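DinB-like domain-containing protein (Enterococcus faecalis, PDB 3CEX) is of unknown function but belongs to the DinB superfamily, whose helical-bundle members include probable metal-dependent enzymes, and packs as a two-subunit assembly. Local coordinates at residues A[14-17]-A[18-21]; A[22-25]-A[26-30]; A[42-45]-A[46-50]; A[163-166]-A[167-171]. All coordinates share one frame; numbering follows the deposited sequence.

Contact 1 (A[14-17]-A[18-21]); sequences LDRA and HERF
Two successive turns of helix 8-25, one of the long helices of the DinB-like bundle, meet here through the regular i to i+4 bonds of an alpha helix. Glu-19 N reaches Asp-15 O at 2.9 Å with an N-H...O angle of 173°, and His-18 N, Arg-20 N and Phe-21 N are held likewise by Leu-14 O, Arg-16 O and Ala-17 O. On the side turned to helix 104-124 a water bridges two side chains: it donates to Asp-15 OD1 at an unusually short 2.5 Å and lies 2.8 Å from His-18 ND1. With CG opposite its backbone N (chi1 -169°), His-18 sends its ring outward, where ND1 meets the water. Glu-19 runs extended back over the preceding turn, its CG 3.2 Å from Asp-15 O, and its OE1 comes within 3.8 Å of Arg-16 CD. That approach is not a salt bridge, since Arg-16 NE remains 4.7 Å from Glu-19 OE1; the guanidinium instead bonds Ser-150 of the second subunit. Arg-20 pairs with Asp-153 of the second subunit, while Asp-15 has a salt bridge to Lys-119. Leu-14 and Phe-21 face inward, packing against helices 44-62, 104-124 and 144-170.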
loop_
_atom_site.group_PDB
_atom_site.type_symbol
_atom_site.label_atom_id
_atom_site.label_comp_id
_atom_site.label_asym_id
_atom_site.label_seq_id
_atom_site.Cartn_x
_atom_site.Cartn_y
_atom_site.Cartn_z
ATOM N N LEU A 14 -2.414 6.877 -5.525
ATOM C CA LEU A 14 -0.997 7.040 -5.858
ATOM C C LEU A 14 -0.362 8.284 -5.204
ATOM O O LEU A 14 0.792 8.221 -4.700
ATOM C CB LEU A 14 -0.819 7.033 -7.394
ATOM C CG LEU A 14 0.617 7.124 -7.929
ATOM C CD1 LEU A 14 1.453 5.923 -7.465
ATOM C CD2 LEU A 14 0.636 7.201 -9.479
ATOM N N ASP A 15 -1.105 9.392 -5.148
ATOM C CA ASP A 15 -0.618 10.597 -4.471
ATOM C C ASP A 15 -0.287 10.335 -2.993
ATOM O O ASP A 15 0.698 10.849 -2.487
ATOM C CB ASP A 15 -1.649 11.737 -4.540
ATOM C CG ASP A 15 -1.750 12.374 -5.929
ATOM O OD1 ASP A 15 -0.748 12.299 -6.692
ATOM O OD2 ASP A 15 -2.808 13.003 -6.218
ATOM N N ARG A 16 -1.074 9.506 -2.314
ATOM C CA ARG A 16 -0.753 9.163 -0.923
ATOM C C ARG A 16 0.551 8.381 -0.825
ATOM O O ARG A 16 1.323 8.632 0.098
ATOM C CB ARG A 16 -1.868 8.372 -0.211
ATOM C CG ARG A 16 -3.274 8.933 -0.317
ATOM C CD ARG A 16 -3.376 10.286 0.356
ATOM N NE ARG A 16 -4.781 10.603 0.450
ATOM C CZ ARG A 16 -5.573 10.260 1.464
ATOM N NH1 ARG A 16 -5.089 9.648 2.537
ATOM N NH2 ARG A 16 -6.851 10.564 1.399
ATOM N N ALA A 17 0.804 7.449 -1.740
ATOM C CA ALA A 17 2.097 6.724 -1.788
ATOM C C ALA A 17 3.258 7.727 -1.974
ATOM O O ALA A 17 4.278 7.700 -1.250
ATOM C CB ALA A 17 2.115 5.707 -2.911
ATOM N N HIS A 18 3.072 8.634 -2.924
ATOM C CA HIS A 18 4.077 9.632 -3.257
ATOM C C HIS A 18 4.424 10.481 -2.040
ATOM O O HIS A 18 5.607 10.645 -1.684
ATOM C CB HIS A 18 3.531 10.497 -4.400
ATOM C CG HIS A 18 4.537 11.410 -5.029
ATOM N ND1 HIS A 18 4.180 12.356 -5.963
ATOM C CD2 HIS A 18 5.880 11.508 -4.887
ATOM C CE1 HIS A 18 5.261 13.013 -6.357
ATOM N NE2 HIS A 18 6.308 12.513 -5.726
ATOM N N GLU A 19 3.391 11.019 -1.403
ATOM C CA GLU A 19 3.521 11.804 -0.163
ATOM C C GLU A 19 4.203 11.024 0.972
ATOM O O GLU A 19 5.062 11.558 1.695
ATOM C CB GLU A 19 2.118 12.334 0.277
ATOM C CG GLU A 19 1.573 13.327 -0.748
ATOM C CD GLU A 19 0.046 13.641 -0.705
ATOM O OE1 GLU A 19 -0.750 12.951 -0.004
ATOM O OE2 GLU A 19 -0.360 14.638 -1.403
ATOM N N ARG A 20 3.844 9.759 1.139
ATOM C CA ARG A 20 4.471 8.956 2.193
ATOM C C ARG A 20 5.986 8.755 1.972
ATOM O O ARG A 20 6.751 8.875 2.893
ATOM C CB ARG A 20 3.785 7.603 2.299
ATOM C CG ARG A 20 4.360 6.650 3.356
ATOM C CD ARG A 20 3.468 5.447 3.565
ATOM N NE ARG A 20 2.170 5.853 4.093
ATOM C CZ ARG A 20 1.002 5.761 3.447
ATOM N NH1 ARG A 20 0.910 5.234 2.239
ATOM N NH2 ARG A 20 -0.085 6.161 4.044
ATOM N N PHE A 21 6.395 8.440 0.748
ATOM C CA PHE A 21 7.813 8.309 0.427
ATOM C C PHE A 21 8.570 9.636 0.734
ATOM O O PHE A 21 9.645 9.617 1.339
ATOM C CB PHE A 21 7.984 7.947 -1.049
ATOM C CG PHE A 21 7.961 6.472 -1.353
ATOM C CD1 PHE A 21 8.950 5.640 -0.875
ATOM C CD2 PHE A 21 7.024 5.939 -2.206
ATOM C CE1 PHE A 21 8.944 4.270 -1.168
ATOM C CE2 PHE A 21 7.039 4.607 -2.491
ATOM C CZ PHE A 21 8.018 3.779 -1.960
HETATM O O HOH W 1 1.539 13.192 -6.142
#

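Contact 2 (A[22-25]-A[26-30]); sequences EETL and AQMTV
Thr-24 lies alongside Met-28, a selenomethionine, the two side chains running parallel, with Thr-24 CG2 4.2 Å from Met-28 SE. The methionine chain also passes the backbone of the preceding turn: its CG is 3.6 Å from Thr-24 O. Next to this apolar overlap, Gln-27 turns its amide back on the same turn. Its CG sits opposite its own carbonyl carbon (chi1 -60°) and the chain then runs extended, bringing NE2 to 3.2 Å from Glu-23 O. The N-H...O angle is 166° and the acceptor lies in the amide plane of Gln-27, yet the donor stands well above the carbonyl plane of Glu-23. This is the C-terminal region of helix 8-25, where the bonding pattern changes. Ala-26 N still bonds Glu-22 O at 3.0 Å, the helical i to i+4 step, whereas Gln-27 N goes to Thr-24 O and Met-28 N to Leu-25 O, each three residues back. The last of these closes a type I beta turn from Leu-25 to Met-28, after which Thr-29 takes the N-cap position of helix 30-33. Lys-104 of helix 104-124 donates to both Leu-25 O and Met-28 O, tying the turn to the bundle. Thr-24 OG1 is bonded to Arg-166 on helix 144-170, and Glu-22 OE1 to Ser-108. Leu-25 turns its side chain to Leu-107 and Met-48.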
loop_
_atom_site.group_PDB
_atom_site.type_symbol
_atom_site.label_atom_id
_atom_site.label_comp_id
_atom_site.label_asym_id
_atom_site.label_seq_id
_atom_site.Cartn_x
_atom_site.Cartn_y
_atom_site.Cartn_z
ATOM N N GLU A 22 8.017 10.771 0.307
ATOM C CA GLU A 22 8.648 12.055 0.593
ATOM C C GLU A 22 8.744 12.379 2.109
ATOM O O GLU A 22 9.766 12.878 2.548
ATOM C CB GLU A 22 7.948 13.193 -0.163
ATOM C CG GLU A 22 8.146 13.201 -1.680
ATOM C CD GLU A 22 9.625 13.136 -2.176
ATOM O OE1 GLU A 22 10.525 13.769 -1.590
ATOM O OE2 GLU A 22 9.866 12.428 -3.176
ATOM N N GLU A 23 7.709 12.100 2.897
ATOM C CA GLU A 23 7.742 12.353 4.340
ATOM C C GLU A 23 8.781 11.475 5.030
ATOM O O GLU A 23 9.414 11.898 5.986
ATOM C CB GLU A 23 6.390 12.070 5.013
ATOM C CG GLU A 23 5.269 12.951 4.561
ATOM C CD GLU A 23 3.861 12.498 5.021
ATOM O OE1 GLU A 23 3.650 11.294 5.370
ATOM O OE2 GLU A 23 2.962 13.368 5.020
ATOM N N THR A 24 8.921 10.238 4.573
ATOM C CA THR A 24 9.927 9.335 5.112
ATOM C C THR A 24 11.358 9.794 4.772
ATOM O O THR A 24 12.197 9.922 5.661
ATOM C CB THR A 24 9.626 7.862 4.663
ATOM O OG1 THR A 24 8.684 7.301 5.570
ATOM C CG2 THR A 24 10.851 6.996 4.650
ATOM N N LEU A 25 11.611 10.065 3.493
ATOM C CA LEU A 25 12.908 10.539 3.031
ATOM C C LEU A 25 13.371 11.821 3.727
ATOM O O LEU A 25 14.531 11.948 4.026
ATOM C CB LEU A 25 12.890 10.769 1.518
ATOM C CG LEU A 25 14.242 10.937 0.847
ATOM C CD1 LEU A 25 15.115 9.667 0.985
ATOM C CD2 LEU A 25 13.989 11.292 -0.638
ATOM N N ALA A 26 12.448 12.742 3.974
ATOM C CA ALA A 26 12.732 13.985 4.677
ATOM C C ALA A 26 13.317 13.751 6.076
ATOM O O ALA A 26 13.959 14.643 6.606
ATOM C CB ALA A 26 11.458 14.912 4.775
ATOM N N GLN A 27 13.098 12.582 6.686
ATOM C CA GLN A 27 13.645 12.332 8.030
ATOM C C GLN A 27 15.036 11.743 7.999
ATOM O O GLN A 27 15.619 11.535 9.060
ATOM C CB GLN A 27 12.721 11.427 8.846
ATOM C CG GLN A 27 11.331 12.037 9.041
ATOM C CD GLN A 27 10.383 11.084 9.718
ATOM O OE1 GLN A 27 10.606 10.676 10.882
ATOM N NE2 GLN A 27 9.314 10.705 9.003
HETATM N N MSE A 28 15.592 11.485 6.817
HETATM C CA MSE A 28 16.833 10.726 6.735
HETATM C C MSE A 28 17.944 11.503 6.057
HETATM O O MSE A 28 17.681 12.317 5.198
HETATM C CB MSE A 28 16.593 9.429 5.937
HETATM C CG MSE A 28 15.423 8.664 6.495
HETATM SE SE MSE A 28 14.924 7.088 5.478
HETATM C CE MSE A 28 16.093 5.716 6.329
ATOM N N THR A 29 19.180 11.211 6.425
ATOM C CA THR A 29 20.342 11.598 5.615
ATOM C C THR A 29 20.418 10.637 4.426
ATOM O O THR A 29 19.760 9.598 4.433
ATOM C CB THR A 29 21.654 11.493 6.427
ATOM O OG1 THR A 29 21.888 10.109 6.750
ATOM C CG2 THR A 29 21.572 12.347 7.717
ATOM N N VAL A 30 21.185 10.993 3.397
ATOM C CA VAL A 30 21.342 10.114 2.245
ATOM C C VAL A 30 22.025 8.801 2.666
ATOM O O VAL A 30 21.655 7.754 2.174
ATOM C CB VAL A 30 22.086 10.797 1.036
ATOM C CG1 VAL A 30 23.444 11.198 1.394
ATOM C CG2 VAL A 30 22.151 9.860 -0.169
#

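Contact 3 (A[42-45]-A[46-50]); sequences KSVT and WLMWH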
loop_
_atom_site.group_PDB
_atom_site.type_symbol
_atom_site.label_atom_id
_atom_site.label_comp_id
_atom_site.label_asym_id
_atom_site.label_seq_id
_atom_site.Cartn_x
_atom_site.Cartn_y
_atom_site.Cartn_z
ATOM N N LYS A 42 14.822 -4.072 2.178
ATOM C CA LYS A 42 15.360 -3.069 1.261
ATOM C C LYS A 42 15.548 -1.687 1.918
ATOM O O LYS A 42 14.815 -1.294 2.840
ATOM C CB LYS A 42 14.467 -2.951 0.005
ATOM C CG LYS A 42 14.210 -4.268 -0.801
ATOM C CD LYS A 42 15.498 -4.773 -1.500
ATOM C CE LYS A 42 15.151 -5.735 -2.646
ATOM N NZ LYS A 42 14.782 -7.123 -2.190
ATOM N N SER A 43 16.563 -0.966 1.462
ATOM C CA SER A 43 16.773 0.431 1.836
ATOM C C SER A 43 15.656 1.295 1.321
ATOM O O SER A 43 14.963 0.917 0.366
ATOM C CB SER A 43 18.102 0.946 1.269
ATOM O OG SER A 43 18.105 1.056 -0.142
ATOM N N VAL A 44 15.476 2.451 1.944
ATOM C CA VAL A 44 14.522 3.449 1.427
ATOM C C VAL A 44 14.939 3.894 0.028
ATOM O O VAL A 44 14.096 4.033 -0.842
ATOM C CB VAL A 44 14.330 4.645 2.393
ATOM C CG1 VAL A 44 13.486 5.767 1.769
ATOM C CG2 VAL A 44 13.677 4.158 3.677
ATOM N N THR A 45 16.231 4.045 -0.215
ATOM C CA THR A 45 16.707 4.381 -1.567
ATOM C C THR A 45 16.260 3.316 -2.579
ATOM O O THR A 45 15.690 3.660 -3.636
ATOM C CB THR A 45 18.220 4.517 -1.640
ATOM O OG1 THR A 45 18.636 5.662 -0.901
ATOM C CG2 THR A 45 18.692 4.674 -3.110
ATOM N N TRP A 46 16.465 2.034 -2.258
ATOM C CA TRP A 46 16.006 0.955 -3.181
ATOM C C TRP A 46 14.488 1.001 -3.416
ATOM O O TRP A 46 14.020 0.879 -4.543
ATOM C CB TRP A 46 16.407 -0.417 -2.662
ATOM C CG TRP A 46 16.188 -1.553 -3.666
ATOM C CD1 TRP A 46 17.145 -2.125 -4.452
ATOM C CD2 TRP A 46 14.955 -2.228 -3.986
ATOM N NE1 TRP A 46 16.606 -3.103 -5.225
ATOM C CE2 TRP A 46 15.260 -3.192 -4.978
ATOM C CE3 TRP A 46 13.631 -2.125 -3.530
ATOM C CZ2 TRP A 46 14.285 -4.060 -5.525
ATOM C CZ3 TRP A 46 12.651 -2.974 -4.090
ATOM C CH2 TRP A 46 12.987 -3.917 -5.085
ATOM N N LEU A 47 13.724 1.174 -2.329
ATOM C CA LEU A 47 12.251 1.198 -2.406
ATOM C C LEU A 47 11.721 2.335 -3.265
ATOM O O LEU A 47 10.808 2.145 -4.067
ATOM C CB LEU A 47 11.645 1.276 -0.992
ATOM C CG LEU A 47 11.827 -0.022 -0.209
ATOM C CD1 LEU A 47 11.612 0.169 1.289
ATOM C CD2 LEU A 47 10.849 -1.123 -0.780
HETATM N N MSE A 48 12.283 3.522 -3.095
HETATM C CA MSE A 48 11.862 4.689 -3.896
HETATM C C MSE A 48 12.306 4.585 -5.340
HETATM O O MSE A 48 11.549 4.874 -6.219
HETATM C CB MSE A 48 12.429 5.979 -3.317
HETATM C CG MSE A 48 11.610 6.527 -2.287
HETATM SE SE MSE A 48 12.112 8.305 -1.680
HETATM C CE MSE A 48 11.244 9.532 -2.870
ATOM N N TRP A 49 13.542 4.170 -5.578
ATOM C CA TRP A 49 14.010 3.938 -6.946
ATOM C C TRP A 49 13.155 2.864 -7.623
ATOM O O TRP A 49 12.695 3.027 -8.763
ATOM C CB TRP A 49 15.467 3.483 -6.917
ATOM C CG TRP A 49 15.907 2.901 -8.204
ATOM C CD1 TRP A 49 16.309 3.595 -9.312
ATOM C CD2 TRP A 49 15.983 1.506 -8.556
ATOM N NE1 TRP A 49 16.630 2.728 -10.296
ATOM C CE2 TRP A 49 16.442 1.444 -9.864
ATOM C CE3 TRP A 49 15.703 0.309 -7.874
ATOM C CZ2 TRP A 49 16.660 0.227 -10.528
ATOM C CZ3 TRP A 49 15.900 -0.868 -8.506
ATOM C CH2 TRP A 49 16.369 -0.916 -9.834
ATOM N N HIS A 50 12.906 1.765 -6.899
ATOM C CA HIS A 50 12.132 0.671 -7.470
ATOM C C HIS A 50 10.706 1.074 -7.807
ATOM O O HIS A 50 10.209 0.696 -8.841
ATOM C CB HIS A 50 12.074 -0.553 -6.565
ATOM C CG HIS A 50 10.980 -1.509 -6.936
ATOM N ND1 HIS A 50 11.126 -2.449 -7.927
ATOM C CD2 HIS A 50 9.708 -1.637 -6.478
ATOM C CE1 HIS A 50 10.000 -3.134 -8.052
ATOM N NE2 HIS A 50 9.119 -2.656 -7.194
#
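Lys-42 and Trp-46 come together through two complementary torsions: CG of Lys-42 is opposite its carbonyl carbon (chi1 -56°), with the chain bending again at chi2 and chi4, while CG of Trp-46 is opposite its backbone N (chi1 -170°). The lysine chain thereby lies across the indole, CG 3.5 Å from Trp-46 CE3 and CE 3.4 Å from Trp-46 CZ2. Lys-42 CE lies over the six-membered ring of Trp-46, 3.5 Å from its centroid and 14° off its normal, which makes a CH-pi contact. Further out, Lys-42 NZ stands 4.7 Å from the centroid of the six-membered ring of Trp-46, still over the face, a cation-pi contact. Trp-49 CZ3 and His-50 CB lie against the opposite face of the indole, both offset toward its rim, and Trp-46 NE1 bonds His-91, fixing the ring further. This is the N-terminal start of helix 44-62, one of the long helices of the DinB-like bundle. Ser-43 is its N-cap: OG, placed between backbone N and carbonyl carbon, accepts from Trp-46 N at 2.9 Å. Ser-43 O meanwhile takes Leu-47 N at 3.0 Å and begins the run of helical bonds. Leu-47 CG packs 3.9 Å from Lys-42 CB, on the side that touches Tyr-164 of the second subunit, whose OH also bonds Lys-42 N. Selenomethionine Met-48 passes Val-44 only loosely, its SE 4.5 Å from Val-44 CG1, and turns into helix 8-25 against Phe-21 and Leu-25.

Contact 4 (A[163-166]-A[167-171]); sequences VYTR and RLVIG. With ACY (acetic acid), chain C.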
loop_
_atom_site.group_PDB
_atom_site.type_symbol
_atom_site.label_atom_id
_atom_site.label_comp_id
_atom_site.label_asym_id
_atom_site.label_seq_id
_atom_site.Cartn_x
_atom_site.Cartn_y
_atom_site.Cartn_z
ATOM N N VAL A 163 8.398 3.048 5.427
ATOM C CA VAL A 163 8.214 3.465 6.827
ATOM C C VAL A 163 8.902 2.523 7.803
ATOM O O VAL A 163 9.572 2.961 8.739
ATOM C CB VAL A 163 6.736 3.537 7.163
ATOM C CG1 VAL A 163 6.535 3.760 8.652
ATOM C CG2 VAL A 163 6.052 4.639 6.321
ATOM N N TYR A 164 8.746 1.222 7.563
ATOM C CA TYR A 164 9.374 0.188 8.389
ATOM C C TYR A 164 10.899 0.199 8.293
ATOM O O TYR A 164 11.576 0.122 9.304
ATOM C CB TYR A 164 8.722 -1.192 8.087
ATOM C CG TYR A 164 7.530 -1.512 8.985
ATOM C CD1 TYR A 164 6.796 -0.511 9.604
ATOM C CD2 TYR A 164 7.142 -2.812 9.228
ATOM C CE1 TYR A 164 5.730 -0.799 10.463
ATOM C CE2 TYR A 164 6.098 -3.097 10.081
ATOM C CZ TYR A 164 5.390 -2.076 10.690
ATOM O OH TYR A 164 4.333 -2.351 11.544
ATOM N N THR A 165 11.442 0.265 7.086
ATOM C CA THR A 165 12.883 0.364 6.940
ATOM C C THR A 165 13.420 1.596 7.679
ATOM O O THR A 165 14.461 1.543 8.328
ATOM C CB THR A 165 13.276 0.507 5.479
ATOM O OG1 THR A 165 12.981 -0.709 4.792
ATOM C CG2 THR A 165 14.794 0.808 5.367
ATOM N N ARG A 166 12.729 2.721 7.549
ATOM C CA ARG A 166 13.106 3.950 8.261
ATOM C C ARG A 166 13.173 3.703 9.755
ATOM O O ARG A 166 14.164 4.066 10.409
ATOM C CB ARG A 166 12.112 5.085 7.968
ATOM C CG ARG A 166 12.476 6.464 8.566
ATOM C CD ARG A 166 11.237 7.344 8.747
ATOM N NE ARG A 166 10.370 6.918 9.843
ATOM C CZ ARG A 166 9.029 6.908 9.822
ATOM N NH1 ARG A 166 8.367 6.510 10.898
ATOM N NH2 ARG A 166 8.341 7.283 8.747
ATOM N N ARG A 167 12.136 3.086 10.305
ATOM C CA ARG A 167 12.101 2.753 11.725
ATOM C C ARG A 167 13.262 1.870 12.156
ATOM O O ARG A 167 13.860 2.103 13.202
ATOM C CB ARG A 167 10.750 2.142 12.133
ATOM C CG ARG A 167 9.592 3.146 12.027
ATOM C CD ARG A 167 8.242 2.498 12.206
ATOM N NE ARG A 167 7.142 3.459 12.128
ATOM C CZ ARG A 167 5.862 3.170 12.392
ATOM N NH1 ARG A 167 5.504 1.958 12.807
ATOM N NH2 ARG A 167 4.927 4.105 12.271
ATOM N N LEU A 168 13.601 0.886 11.329
ATOM C CA LEU A 168 14.722 -0.001 11.631
ATOM C C LEU A 168 16.054 0.706 11.534
ATOM O O LEU A 168 16.977 0.401 12.289
ATOM C CB LEU A 168 14.717 -1.194 10.661
ATOM C CG LEU A 168 13.520 -2.123 10.748
ATOM C CD1 LEU A 168 13.483 -3.081 9.591
ATOM C CD2 LEU A 168 13.575 -2.864 12.090
ATOM N N VAL A 169 16.157 1.678 10.635
ATOM C CA VAL A 169 17.442 2.313 10.371
ATOM C C VAL A 169 17.719 3.464 11.334
ATOM O O VAL A 169 18.842 3.601 11.842
ATOM C CB VAL A 169 17.551 2.799 8.892
ATOM C CG1 VAL A 169 18.825 3.620 8.685
ATOM C CG2 VAL A 169 17.497 1.596 7.926
ATOM N N ILE A 170 16.713 4.285 11.591
ATOM C CA ILE A 170 16.898 5.458 12.456
ATOM C C ILE A 170 16.145 5.412 13.788
ATOM O O ILE A 170 16.183 6.377 14.528
ATOM C CB ILE A 170 16.568 6.792 11.689
ATOM C CG1 ILE A 170 15.071 7.041 11.555
ATOM C CG2 ILE A 170 17.187 6.785 10.291
ATOM C CD1 ILE A 170 14.742 8.425 10.956
ATOM N N GLY A 171 15.443 4.320 14.077
ATOM C CA GLY A 171 14.762 4.138 15.361
ATOM C C GLY A 171 13.545 5.013 15.607
ATOM O O GLY A 171 13.096 5.171 16.740
HETATM C C ACY C . 4.708 7.003 10.219
HETATM O O ACY C . 5.137 7.589 9.178
HETATM O OXT ACY C . 5.464 6.562 11.128
HETATM C CH3 ACY C . 3.211 6.815 10.408
#
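Val-163 flanks Arg-167 on the last turns of helix 144-170, the long C-terminal helix of the DinB-like bundle, and the close packing gathers round this pair. Val-163 CG1 covers one face of the Arg-167 guanidinium and is 3.5 Å from Arg-167 NE, a buried donor with no partner in the model. The arginine chain runs extended from CG to NE, which carries its NH1 to 3.6 Å from Tyr-164 CE1. Ring and guanidinium planes are 35° apart there. The neighbouring Arg-166 reaches the same spot, its CG opposite its backbone N (chi1 -175°) and its chain bent at chi3. The two guanidinium groups, inclined by 55°, gather round a bound acetate, probably from the crystallisation liquor, which would offset their like charges. Arg-166 NH2 is also bonded to Thr-24, and NH1 has a salt bridge to the terminal carboxylate of Lys-172. Across the subunit interface, Arg-167 NH1 reaches Leu-40 O and Tyr-164 OH reaches Lys-42 N, both of the second subunit.

Toward the chain end the side chains meet in fewer places, and Gly-171 is exposed. Val-169 CG2 touches Thr-165 CG2 at 3.8 Å, and Ile-170 CD1 is equally far from Arg-166 CG. Near the helix end Ile-170 N bonds Arg-166 O at 2.8 Å, followed by a weak bond from Gly-171 N to Arg-167 O, and Gly-171 leaves the helix with positive phi. Around the acetate, OXT accepts from Arg-166 NH1 at 2.9 Å and from Arg-167 NH2 at 2.8 Å, whereas the acetate O takes Arg-166 NH2 at 3.2 Å.

In the fold
Contact 3 is the most buried of the four, its centre about 9 Å from that of the chain, and relies on aromatic packing beside a capped helix start. Contacts 1 and 2 share helix 8-25: the first is regular helix whose arginines reach the second subunit and whose Asp-15 and His-18 face helix 104-124; the second is where that helix unwinds, its centre about 17 Å from that of the chain. Contact 4, its centre about 19 Å from that of the chain, is rich in arginine. Phe-21 joins contact 1 to Met-48 of contact 3, and Met-28 contact 2 to Val-44. Thr-165 OG1 meets Lys-42 O of contact 3 at 2.7 Å. Contact 2 alone does not touch the second subunit.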